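Imidazoleglycerol-phosphate dehydratase (Pyrococcus furiosus, PDB 5DNL) catalyses the dehydration of imidazoleglycerol phosphate to imidazoleacetol phosphate, the sixth step of histidine biosynthesis, as a 24-subunit manganese enzyme. Local coordinates at residues M157-R160 with V161-E165. Sequence-based numbering, arbitrary orientation. Where two conformers were deposited one is given.
Sequences MALR and VATKE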
ATOM      1  N   MET A 157     -16.000 -42.630 -11.569  1.00 13.41           N
ATOM      2  CA  MET A 157     -17.271 -42.255 -12.203  0.50 13.88           C
ATOM      3  C   MET A 157     -17.068 -41.704 -13.611  1.00 14.55           C
ATOM      4  O   MET A 157     -17.810 -42.027 -14.509  1.00 15.63           O
ATOM      5  CB  MET A 157     -18.010 -41.205 -11.380  0.50 15.66           C
ATOM      6  CG  MET A 157     -18.529 -41.663 -10.048  0.50 15.62           C
ATOM      7  SD  MET A 157     -20.005 -42.682 -10.203  0.50 40.74           S
ATOM      8  CE  MET A 157     -20.559 -42.132 -11.794  0.50 18.24           C
ATOM      9  N   ALA A 158     -16.069 -40.853 -13.792  1.00 12.41           N
ATOM     10  CA  ALA A 158     -15.827 -40.236 -15.090  1.00 12.45           C
ATOM     11  C   ALA A 158     -15.409 -41.254 -16.122  1.00 13.49           C
ATOM     12  O   ALA A 158     -15.890 -41.231 -17.271  1.00 13.80           O
ATOM     13  CB  ALA A 158     -14.790 -39.120 -14.982  1.00 13.71           C
ATOM     14  N   LEU A 159     -14.531 -42.163 -15.719  1.00 12.98           N
ATOM     15  CA  LEU A 159     -14.060 -43.209 -16.617  1.00 11.93           C
ATOM     16  C   LEU A 159     -15.138 -44.261 -16.871  1.00 16.32           C
ATOM     17  O   LEU A 159     -15.163 -44.844 -17.951  1.00 15.57           O
ATOM     18  CB  LEU A 159     -12.750 -43.839 -16.144  1.00 13.76           C
ATOM     19  CG  LEU A 159     -11.516 -42.961 -16.420  1.00 18.08           C
ATOM     20  CD1 LEU A 159     -10.365 -43.338 -15.526  1.00 15.87           C
ATOM     21  CD2 LEU A 159     -11.112 -43.025 -17.892  1.00 17.20           C
ATOM     22  N   ARG A 160     -16.055 -44.462 -15.928  1.00 13.74           N
ATOM     23  CA  ARG A 160     -17.213 -45.341 -16.210  1.00 13.74           C
ATOM     24  C   ARG A 160     -17.920 -44.857 -17.481  1.00 17.02           C
ATOM     25  O   ARG A 160     -18.291 -45.662 -18.347  1.00 18.42           O
ATOM     26  CB  ARG A 160     -18.194 -45.354 -15.037  1.00 15.10           C
ATOM     27  CG  ARG A 160     -19.396 -46.292 -15.222  1.00 16.34           C
ATOM     28  CD  ARG A 160     -20.530 -45.989 -14.263  1.00 23.74           C
ATOM     29  NE  ARG A 160     -20.165 -46.006 -12.856  1.00 29.11           N
ATOM     30  CZ  ARG A 160     -20.980 -45.656 -11.853  1.00200.00           C
ATOM     31  NH1 ARG A 160     -22.234 -45.277 -12.092  1.00 46.40           N
ATOM     32  NH2 ARG A 160     -20.545 -45.679 -10.589  1.00 34.52           N
ATOM     33  N   VAL A 161     -18.099 -43.552 -17.608  1.00 12.34           N
ATOM     34  CA  VAL A 161     -18.789 -42.951 -18.750  1.00 13.72           C
ATOM     35  C   VAL A 161     -17.898 -42.989 -19.997  1.00 15.98           C
ATOM     36  O   VAL A 161     -18.327 -43.374 -21.093  1.00 16.67           O
ATOM     37  CB  VAL A 161     -19.192 -41.497 -18.449  1.00 15.47           C
ATOM     38  CG1 VAL A 161     -19.825 -40.815 -19.650  1.00 16.79           C
ATOM     39  CG2 VAL A 161     -20.123 -41.426 -17.250  1.00 20.41           C
ATOM     40  N   ALA A 162     -16.651 -42.567 -19.850  1.00 12.38           N
ATOM     41  CA  ALA A 162     -15.746 -42.396 -20.989  1.00 12.99           C
ATOM     42  C   ALA A 162     -15.333 -43.691 -21.680  1.00 13.13           C
ATOM     43  O   ALA A 162     -15.001 -43.660 -22.876  1.00 14.41           O
ATOM     44  CB  ALA A 162     -14.492 -41.627 -20.570  1.00 13.11           C
ATOM     45  N   THR A 163     -15.333 -44.812 -20.946  1.00 14.27           N
ATOM     46  CA  THR A 163     -14.841 -46.091 -21.465  1.00 14.01           C
ATOM     47  C   THR A 163     -15.971 -46.952 -22.040  1.00 16.51           C
ATOM     48  O   THR A 163     -15.706 -48.049 -22.520  1.00 19.88           O
ATOM     49  CB  THR A 163     -14.086 -46.894 -20.382  1.00 15.10           C
ATOM     50  OG1 THR A 163     -14.963 -47.172 -19.288  1.00 16.29           O
ATOM     51  CG2 THR A 163     -12.863 -46.125 -19.880  1.00 16.80           C
ATOM     52  N   LYS A 164     -17.202 -46.463 -21.999  1.00 15.98           N
ATOM     53  CA  LYS A 164     -18.345 -47.218 -22.560  1.00 15.84           C
ATOM     54  C   LYS A 164     -18.265 -47.250 -24.069  1.00 17.34           C
ATOM     55  O   LYS A 164     -17.766 -46.328 -24.698  1.00 21.07           O
ATOM     56  CB  LYS A 164     -19.671 -46.567 -22.150  1.00 21.48           C
ATOM     57  CG  LYS A 164     -20.446 -47.275 -21.059  1.00 54.89           C
ATOM     58  CD  LYS A 164     -21.787 -46.592 -20.785  1.00 44.06           C
ATOM     59  CE  LYS A 164     -22.645 -46.356 -22.025  1.00108.41           C
ATOM     60  NZ  LYS A 164     -24.048 -45.999 -21.674  1.00 99.04           N
ATOM     61  N   GLU A 165     -18.795 -48.312 -24.675  1.00 18.79           N
ATOM     62  CA  GLU A 165     -18.820 -48.413 -26.126  1.00 18.52           C
ATOM     63  C   GLU A 165     -19.722 -47.342 -26.780  1.00 19.10           C
ATOM     64  O   GLU A 165     -20.781 -47.004 -26.246  1.00 23.72           O
ATOM     65  CB  GLU A 165     -19.253 -49.838 -26.548  1.00 22.65           C
ATOM     66  CG  GLU A 165     -19.134 -50.078 -28.043  1.00 23.98           C
ATOM     67  CD  GLU A 165     -19.387 -51.519 -28.442  1.00 41.77           C
ATOM     68  OE1 GLU A 165     -19.278 -51.827 -29.644  1.00 43.13           O
ATOM     69  OE2 GLU A 165     -19.696 -52.341 -27.565  1.00 36.18           O
TER
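Thr-163 turns back on the last turn of helix 144-162 and grips the carbonyl of Leu-159 twice. Its OG1 donates to Leu-159 O at 2.7 Å, and its own backbone N reaches the same oxygen at 3.0 Å, a common way for a serine or threonine to sit in or at the end of a helix. The two donors arrive from opposite faces of the carbonyl plane, tilted 28° and 24°. A chi1 of 60° sets OG1 between the backbone N and the carbonyl carbon, within range of that oxygen. The two side chains cross obliquely, Thr-163 CG2 touching Leu-159 CD2 at 4.1 Å, a loose methyl contact. A valine here removes the hydroxyl and would probably leave Leu-159 O held by the backbone N-H alone within this turn. One residue earlier, Ala-162 N hydrogen-bonds to Ala-158 O at 3.0 Å, whereas Val-161 N makes only weak bonds to Met-157 O and Ala-158 O. Across the helix surface, the Arg-160 NH2 bonds to Tyr-37 O. The helix end packs against helix 25-38 through Leu-159 on Phe-34 and Leu-38, and on strands 87-94 and 77-84 through Leu-159 on Val-93 and Met-157 on Ala-80 and Met-82.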